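Local coordinates for VirX1 (Cyanophage Syn10, PDB 6QGM), which iodinates diverse substrates, probably as a flavin-dependent halogenase of viral origin, at residues B[15-29]-B[362-374]. Residues are numbered along the deposited sequence; the frame is centred on the assembly and turned at random.
Sequences SGWMTAAALSKLCPQ and THENIENLVYLIN
The Asn374 carboxamide lies against the C-terminal turn of helix 14-26, with Leu26 O and Cys27 SG displaced to opposite sides of its plane. ND2 donates to Leu26 O at 2.8 Å, bent to 139° at the hydrogen, and sits above the carbonyl plane of its acceptor. Beyond the OD1 end, the Gln29 amide is turned 33° from that of Asn374; a bend at chi2 folds it back so that its NE2 lies 3.5 Å from Ile373 CG2. Asn374 also packs on Tyr476 of the second subunit, so this end of the contact adjoins the subunit interface. The axes of 15-26 and 362-373 run in the same general direction, crossing at -26°. Helix 14-26 follows strand 6-10 and carries Gly16, consistent with the GxGxxG strand-turn-helix of a Rossmann-type dinucleotide-binding fold, as expected of an FAD-dependent halogenase; helix 360-373 covers its flank. Ile366 sits among Ser15, Met18, Thr19 and Ala22, its CD1 3.7 Å from Met18 CB and its CG2, anti to the backbone N, pointing to Ala22 CB. One turn on, Val370 spreads its two methyls, CG1 3.7 Å from Leu26 CB and CG2 3.9 Å from Leu23 CD2. The Val370 and Leu26 side chains cross at about a right angle, whereas those of Val370 and Leu23 slide past each other in opposite directions. Thr19 OG1 donates to Ser15 O, which the backbone Thr19 N reaches from the opposite face of its plane; the OG1 bond holds the hydroxyl beside Ile366 CD1. Where both segments begin, Thr362 OG1 donates to Ser15 OG (3.1 Å), and the bent Met18 chain brings CE within 4.1 Å of Thr362 CG2.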
ATOM      1  N   SER B  15       1.343  17.579  31.559  1.00 58.31           N
ATOM      2  CA  SER B  15       2.425  17.165  30.632  1.00 58.09           C
ATOM      3  C   SER B  15       3.758  17.054  31.373  1.00 56.74           C
ATOM      4  O   SER B  15       4.449  16.035  31.204  1.00 57.89           O
ATOM      5  CB  SER B  15       2.514  18.088  29.448  1.00 59.21           C
ATOM      6  OG  SER B  15       1.558  17.734  28.450  1.00 59.65           O
ATOM      7  N   GLY B  16       4.112  18.060  32.167  1.00 56.83           N
ATOM      8  CA  GLY B  16       5.391  18.100  32.883  1.00 56.69           C
ATOM      9  C   GLY B  16       5.505  16.935  33.839  1.00 57.87           C
ATOM     10  O   GLY B  16       6.511  16.202  33.779  1.00 61.25           O
ATOM     11  N   TRP B  17       4.499  16.759  34.695  1.00 56.55           N
ATOM     12  CA  TRP B  17       4.523  15.760  35.789  1.00 55.95           C
ATOM     13  C   TRP B  17       4.229  14.361  35.251  1.00 57.13           C
ATOM     14  O   TRP B  17       4.765  13.396  35.814  1.00 63.24           O
ATOM     15  CB  TRP B  17       3.556  16.188  36.882  1.00 55.59           C
ATOM     16  CG  TRP B  17       4.071  17.380  37.615  1.00 55.37           C
ATOM     17  CD1 TRP B  17       3.522  18.621  37.674  1.00 55.81           C
ATOM     18  CD2 TRP B  17       5.296  17.441  38.355  1.00 56.46           C
ATOM     19  NE1 TRP B  17       4.306  19.441  38.437  1.00 58.17           N
ATOM     20  CE2 TRP B  17       5.406  18.749  38.857  1.00 57.54           C
ATOM     21  CE3 TRP B  17       6.303  16.512  38.649  1.00 57.39           C
ATOM     22  CZ2 TRP B  17       6.492  19.155  39.625  1.00 59.02           C
ATOM     23  CZ3 TRP B  17       7.373  16.913  39.416  1.00 58.67           C
ATOM     24  CH2 TRP B  17       7.465  18.218  39.893  1.00 59.75           C
ATOM     25  N   MET B  18       3.424  14.250  34.198  1.00 57.54           N
ATOM     26  CA  MET B  18       3.189  12.971  33.489  1.00 57.64           C
ATOM     27  C   MET B  18       4.531  12.462  32.954  1.00 58.54           C
ATOM     28  O   MET B  18       4.822  11.267  33.145  1.00 60.11           O
ATOM     29  CB  MET B  18       2.156  13.137  32.368  1.00 57.62           C
ATOM     30  CG  MET B  18       0.752  13.175  32.881  1.00 58.27           C
ATOM     31  SD  MET B  18      -0.472  13.508  31.590  1.00 65.34           S
ATOM     32  CE  MET B  18      -0.374  12.005  30.622  1.00 65.10           C
ATOM     33  N   THR B  19       5.335  13.351  32.373  1.00 60.08           N
ATOM     34  CA  THR B  19       6.689  13.049  31.829  1.00 60.24           C
ATOM     35  C   THR B  19       7.632  12.703  32.997  1.00 61.62           C
ATOM     36  O   THR B  19       8.284  11.638  32.941  1.00 61.17           O
ATOM     37  CB  THR B  19       7.204  14.211  30.967  1.00 59.71           C
ATOM     38  OG1 THR B  19       6.212  14.522  29.992  1.00 55.82           O
ATOM     39  CG2 THR B  19       8.504  13.893  30.272  1.00 59.49           C
ATOM     40  N   ALA B  20       7.686  13.546  34.027  1.00 62.28           N
ATOM     41  CA  ALA B  20       8.558  13.341  35.210  1.00 64.25           C
ATOM     42  C   ALA B  20       8.256  11.982  35.862  1.00 62.10           C
ATOM     43  O   ALA B  20       9.212  11.232  36.111  1.00 61.78           O
ATOM     44  CB  ALA B  20       8.399  14.478  36.193  1.00 64.88           C
ATOM     45  N   ALA B  21       6.979  11.675  36.117  1.00 60.71           N
ATOM     46  CA  ALA B  21       6.513  10.431  36.780  1.00 59.57           C
ATOM     47  C   ALA B  21       6.928   9.209  35.950  1.00 60.36           C
ATOM     48  O   ALA B  21       7.619   8.330  36.500  1.00 61.62           O
ATOM     49  CB  ALA B  21       5.021  10.468  36.978  1.00 57.55           C
ATOM     50  N   ALA B  22       6.530   9.173  34.671  1.00 59.27           N
ATOM     51  CA  ALA B  22       6.835   8.084  33.705  1.00 59.09           C
ATOM     52  C   ALA B  22       8.341   7.817  33.661  1.00 59.99           C
ATOM     53  O   ALA B  22       8.741   6.668  33.881  1.00 60.51           O
ATOM     54  CB  ALA B  22       6.316   8.439  32.338  1.00 57.97           C
ATOM     55  N   LEU B  23       9.143   8.850  33.399  1.00 60.32           N
ATOM     56  CA  LEU B  23      10.622   8.740  33.289  1.00 61.80           C
ATOM     57  C   LEU B  23      11.201   8.253  34.623  1.00 62.24           C
ATOM     58  O   LEU B  23      12.040   7.336  34.592  1.00 63.89           O
ATOM     59  CB  LEU B  23      11.206  10.094  32.866  1.00 63.18           C
ATOM     60  CG  LEU B  23      10.974  10.477  31.395  1.00 63.99           C
ATOM     61  CD1 LEU B  23      11.689  11.776  31.028  1.00 64.98           C
ATOM     62  CD2 LEU B  23      11.413   9.373  30.446  1.00 63.34           C
ATOM     63  N   SER B  24      10.765   8.824  35.753  1.00 60.78           N
ATOM     64  CA  SER B  24      11.303   8.503  37.106  1.00 61.48           C
ATOM     65  C   SER B  24      11.058   7.017  37.440  1.00 62.05           C
ATOM     66  O   SER B  24      11.932   6.400  38.079  1.00 64.02           O
ATOM     67  CB  SER B  24      10.734   9.415  38.167  1.00 59.89           C
ATOM     68  OG  SER B  24       9.397   9.060  38.486  1.00 58.12           O
ATOM     69  N   LYS B  25       9.924   6.464  37.000  1.00 61.52           N
ATOM     70  CA  LYS B  25       9.471   5.087  37.331  1.00 62.28           C
ATOM     71  C   LYS B  25       9.997   4.094  36.285  1.00 63.18           C
ATOM     72  O   LYS B  25      10.563   3.070  36.707  1.00 66.42           O
ATOM     73  CB  LYS B  25       7.945   5.042  37.450  1.00 61.73           C
ATOM     74  CG  LYS B  25       7.367   3.668  37.743  1.00 65.76           C
ATOM     75  CD  LYS B  25       6.140   3.679  38.610  1.00 68.54           C
ATOM     76  CE  LYS B  25       5.606   2.283  38.891  1.00 72.04           C
ATOM     77  NZ  LYS B  25       5.278   1.548  37.643  1.00 72.83           N
ATOM     78  N   LEU B  26       9.838   4.374  34.984  1.00 61.16           N
ATOM     79  CA  LEU B  26      10.146   3.421  33.878  1.00 60.44           C
ATOM     80  C   LEU B  26      11.602   3.568  33.398  1.00 62.55           C
ATOM     81  O   LEU B  26      12.058   2.683  32.657  1.00 63.08           O
ATOM     82  CB  LEU B  26       9.160   3.648  32.730  1.00 58.59           C
ATOM     83  CG  LEU B  26       7.676   3.598  33.101  1.00 57.86           C
ATOM     84  CD1 LEU B  26       6.791   3.974  31.930  1.00 56.14           C
ATOM     85  CD2 LEU B  26       7.296   2.228  33.605  1.00 59.50           C
ATOM     86  N   CYS B  27      12.310   4.639  33.771  1.00 64.37           N
ATOM     87  CA  CYS B  27      13.716   4.911  33.352  1.00 64.17           C
ATOM     88  C   CYS B  27      14.535   5.303  34.580  1.00 65.22           C
ATOM     89  O   CYS B  27      15.078   6.410  34.655  1.00 61.00           O
ATOM     90  CB  CYS B  27      13.777   5.990  32.274  1.00 63.41           C
ATOM     91  SG  CYS B  27      12.731   5.634  30.826  1.00 62.12           S
ATOM     92  N   PRO B  28      14.674   4.379  35.560  1.00 69.00           N
ATOM     93  CA  PRO B  28      15.335   4.685  36.834  1.00 70.32           C
ATOM     94  C   PRO B  28      16.796   5.137  36.679  1.00 70.99           C
ATOM     95  O   PRO B  28      17.278   5.812  37.555  1.00 71.66           O
ATOM     96  CB  PRO B  28      15.299   3.359  37.606  1.00 71.86           C
ATOM     97  CG  PRO B  28      14.222   2.546  36.921  1.00 71.46           C
ATOM     98  CD  PRO B  28      14.257   2.971  35.472  1.00 69.83           C
ATOM     99  N   GLN B  29      17.455   4.748  35.583  1.00 72.02           N
ATOM    100  CA  GLN B  29      18.864   5.121  35.255  1.00 73.69           C
ATOM    101  C   GLN B  29      18.985   6.647  35.080  1.00 73.21           C
ATOM    102  O   GLN B  29      20.103   7.159  35.267  1.00 74.07           O
ATOM    103  CB  GLN B  29      19.373   4.351  34.024  1.00 74.46           C
ATOM    104  CG  GLN B  29      18.869   4.836  32.665  1.00 73.43           C
ATOM    105  CD  GLN B  29      17.576   4.197  32.205  1.00 75.79           C
ATOM    106  OE1 GLN B  29      16.703   3.847  33.007  1.00 77.41           O
ATOM    107  NE2 GLN B  29      17.424   4.054  30.889  1.00 76.11           N
ATOM    108  N   THR B 362       0.555  13.993  24.337  1.00 70.71           N
ATOM    109  CA  THR B 362       1.355  13.872  25.589  1.00 68.77           C
ATOM    110  C   THR B 362       1.763  12.412  25.855  1.00 71.20           C
ATOM    111  O   THR B 362       2.986  12.165  25.803  1.00 70.65           O
ATOM    112  CB  THR B 362       0.636  14.497  26.790  1.00 65.92           C
ATOM    113  OG1 THR B 362       0.233  15.813  26.403  1.00 62.70           O
ATOM    114  CG2 THR B 362       1.488  14.552  28.041  1.00 63.87           C
ATOM    115  N   HIS B 363       0.829  11.492  26.155  1.00 70.36           N
ATOM    116  CA  HIS B 363       1.183  10.121  26.644  1.00 70.78           C
ATOM    117  C   HIS B 363       1.825   9.309  25.513  1.00 69.03           C
ATOM    118  O   HIS B 363       2.692   8.483  25.835  1.00 71.11           O
ATOM    119  CB  HIS B 363       0.035   9.350  27.333  1.00 71.75           C
ATOM    120  CG  HIS B 363      -1.282   9.380  26.634  1.00 73.30           C
ATOM    121  ND1 HIS B 363      -2.455   9.681  27.298  1.00 75.53           N
ATOM    122  CD2 HIS B 363      -1.623   9.195  25.341  1.00 74.30           C
ATOM    123  CE1 HIS B 363      -3.462   9.667  26.449  1.00 76.63           C
ATOM    124  NE2 HIS B 363      -2.975   9.371  25.241  1.00 76.20           N
ATOM    125  N   GLU B 364       1.453   9.547  24.250  1.00 67.27           N
ATOM    126  CA  GLU B 364       2.075   8.897  23.075  1.00 66.84           C
ATOM    127  C   GLU B 364       3.561   9.257  23.044  1.00 65.02           C
ATOM    128  O   GLU B 364       4.396   8.335  23.007  1.00 67.56           O
ATOM    129  CB  GLU B 364       1.346   9.300  21.789  1.00 69.83           C
ATOM    130  CG  GLU B 364       2.072   8.928  20.506  1.00 71.67           C
ATOM    131  CD  GLU B 364       2.062   7.459  20.123  1.00 74.64           C
ATOM    132  OE1 GLU B 364       1.380   6.626  20.807  1.00 77.80           O
ATOM    133  OE2 GLU B 364       2.730   7.146  19.131  1.00 79.09           O
ATOM    134  N   ASN B 365       3.890  10.543  23.073  1.00 63.51           N
ATOM    135  CA  ASN B 365       5.302  11.015  23.034  1.00 63.54           C
ATOM    136  C   ASN B 365       6.050  10.515  24.277  1.00 62.52           C
ATOM    137  O   ASN B 365       7.229  10.161  24.134  1.00 63.93           O
ATOM    138  CB  ASN B 365       5.399  12.527  22.839  1.00 64.19           C
ATOM    139  CG  ASN B 365       5.157  12.914  21.391  1.00 68.00           C
ATOM    140  OD1 ASN B 365       4.720  12.080  20.598  1.00 70.19           O
ATOM    141  ND2 ASN B 365       5.438  14.159  21.037  1.00 66.56           N
ATOM    142  N   ILE B 366       5.399  10.458  25.441  1.00 58.50           N
ATOM    143  CA  ILE B 366       6.037   9.980  26.700  1.00 55.90           C
ATOM    144  C   ILE B 366       6.399   8.504  26.521  1.00 55.20           C
ATOM    145  O   ILE B 366       7.565   8.156  26.777  1.00 54.44           O
ATOM    146  CB  ILE B 366       5.147  10.223  27.935  1.00 55.56           C
ATOM    147  CG1 ILE B 366       5.014  11.718  28.250  1.00 55.29           C
ATOM    148  CG2 ILE B 366       5.684   9.446  29.131  1.00 54.39           C
ATOM    149  CD1 ILE B 366       3.991  12.057  29.299  1.00 54.43           C
ATOM    150  N   GLU B 367       5.444   7.681  26.076  1.00 56.59           N
ATOM    151  CA  GLU B 367       5.632   6.212  25.901  1.00 58.20           C
ATOM    152  C   GLU B 367       6.694   5.944  24.830  1.00 56.42           C
ATOM    153  O   GLU B 367       7.522   5.046  25.055  1.00 57.34           O
ATOM    154  CB  GLU B 367       4.309   5.490  25.691  1.00 61.48           C
ATOM    155  CG  GLU B 367       3.571   5.744  24.407  1.00 67.68           C
ATOM    156  CD  GLU B 367       2.127   5.229  24.393  1.00 71.94           C
ATOM    157  OE1 GLU B 367       1.506   5.114  25.498  1.00 73.63           O
ATOM    158  OE2 GLU B 367       1.607   4.953  23.263  1.00 75.35           O
ATOM    159  N   ASN B 368       6.715   6.732  23.756  1.00 55.09           N
ATOM    160  CA  ASN B 368       7.716   6.622  22.652  1.00 54.52           C
ATOM    161  C   ASN B 368       9.117   7.038  23.137  1.00 53.58           C
ATOM    162  O   ASN B 368      10.118   6.441  22.675  1.00 54.78           O
ATOM    163  CB  ASN B 368       7.283   7.406  21.412  1.00 52.04           C
ATOM    164  CG  ASN B 368       6.065   6.829  20.737  1.00 51.97           C
ATOM    165  OD1 ASN B 368       5.614   5.744  21.091  1.00 54.43           O
ATOM    166  ND2 ASN B 368       5.522   7.555  19.773  1.00 55.48           N
ATOM    167  N   LEU B 369       9.197   8.005  24.044  1.00 53.50           N
ATOM    168  CA  LEU B 369      10.481   8.453  24.645  1.00 55.21           C
ATOM    169  C   LEU B 369      11.006   7.371  25.597  1.00 55.87           C
ATOM    170  O   LEU B 369      12.201   7.027  25.487  1.00 56.90           O
ATOM    171  CB  LEU B 369      10.255   9.771  25.386  1.00 56.25           C
ATOM    172  CG  LEU B 369      11.523  10.443  25.891  1.00 58.23           C
ATOM    173  CD1 LEU B 369      12.477  10.708  24.729  1.00 58.34           C
ATOM    174  CD2 LEU B 369      11.168  11.720  26.643  1.00 58.11           C
ATOM    175  N   VAL B 370      10.141   6.863  26.486  1.00 55.00           N
ATOM    176  CA  VAL B 370      10.460   5.779  27.461  1.00 55.45           C
ATOM    177  C   VAL B 370      10.950   4.564  26.672  1.00 55.77           C
ATOM    178  O   VAL B 370      11.920   3.909  27.133  1.00 58.22           O
ATOM    179  CB  VAL B 370       9.258   5.425  28.360  1.00 54.82           C
ATOM    180  CG1 VAL B 370       9.468   4.120  29.107  1.00 56.06           C
ATOM    181  CG2 VAL B 370       8.956   6.526  29.358  1.00 55.13           C
ATOM    182  N   TYR B 371      10.313   4.290  25.531  1.00 54.87           N
ATOM    183  CA  TYR B 371      10.622   3.131  24.655  1.00 55.07           C
ATOM    184  C   TYR B 371      12.069   3.243  24.169  1.00 56.53           C
ATOM    185  O   TYR B 371      12.821   2.268  24.310  1.00 56.96           O
ATOM    186  CB  TYR B 371       9.612   3.041  23.508  1.00 55.21           C
ATOM    187  CG  TYR B 371       9.926   1.963  22.507  1.00 56.24           C
ATOM    188  CD1 TYR B 371       9.478   0.669  22.699  1.00 57.67           C
ATOM    189  CD2 TYR B 371      10.680   2.226  21.380  1.00 55.54           C
ATOM    190  CE1 TYR B 371       9.757  -0.340  21.792  1.00 57.74           C
ATOM    191  CE2 TYR B 371      10.998   1.229  20.477  1.00 56.76           C
ATOM    192  CZ  TYR B 371      10.533  -0.060  20.681  1.00 57.90           C
ATOM    193  OH  TYR B 371      10.835  -1.049  19.788  1.00 57.82           O
ATOM    194  N   LEU B 372      12.461   4.410  23.647  1.00 58.91           N
ATOM    195  CA  LEU B 372      13.819   4.638  23.086  1.00 59.58           C
ATOM    196  C   LEU B 372      14.873   4.668  24.203  1.00 61.13           C
ATOM    197  O   LEU B 372      15.979   4.135  23.998  1.00 68.05           O
ATOM    198  CB  LEU B 372      13.810   5.948  22.286  1.00 57.71           C
ATOM    199  CG  LEU B 372      13.063   5.904  20.954  1.00 56.30           C
ATOM    200  CD1 LEU B 372      13.197   7.219  20.229  1.00 55.59           C
ATOM    201  CD2 LEU B 372      13.568   4.777  20.065  1.00 56.57           C
ATOM    202  N   ILE B 373      14.574   5.296  25.335  1.00 61.24           N
ATOM    203  CA  ILE B 373      15.559   5.450  26.448  1.00 61.67           C
ATOM    204  C   ILE B 373      15.838   4.074  27.082  1.00 60.40           C
ATOM    205  O   ILE B 373      16.998   3.848  27.459  1.00 60.44           O
ATOM    206  CB  ILE B 373      15.062   6.511  27.452  1.00 61.99           C
ATOM    207  CG1 ILE B 373      15.179   7.913  26.839  1.00 62.01           C
ATOM    208  CG2 ILE B 373      15.798   6.393  28.775  1.00 61.26           C
ATOM    209  CD1 ILE B 373      14.608   9.021  27.700  1.00 63.01           C
ATOM    210  N   ASN B 374      14.840   3.182  27.155  1.00 57.34           N
ATOM    211  CA  ASN B 374      14.993   1.828  27.762  1.00 57.87           C
ATOM    212  C   ASN B 374      15.566   0.833  26.751  1.00 58.06           C
ATOM    213  O   ASN B 374      15.835  -0.312  27.138  1.00 58.07           O
ATOM    214  CB  ASN B 374      13.679   1.292  28.336  1.00 56.38           C
ATOM    215  CG  ASN B 374      13.252   2.067  29.558  1.00 55.62           C
ATOM    216  OD1 ASN B 374      14.052   2.807  30.133  1.00 56.37           O
ATOM    217  ND2 ASN B 374      11.996   1.927  29.935  1.00 53.98           N
TER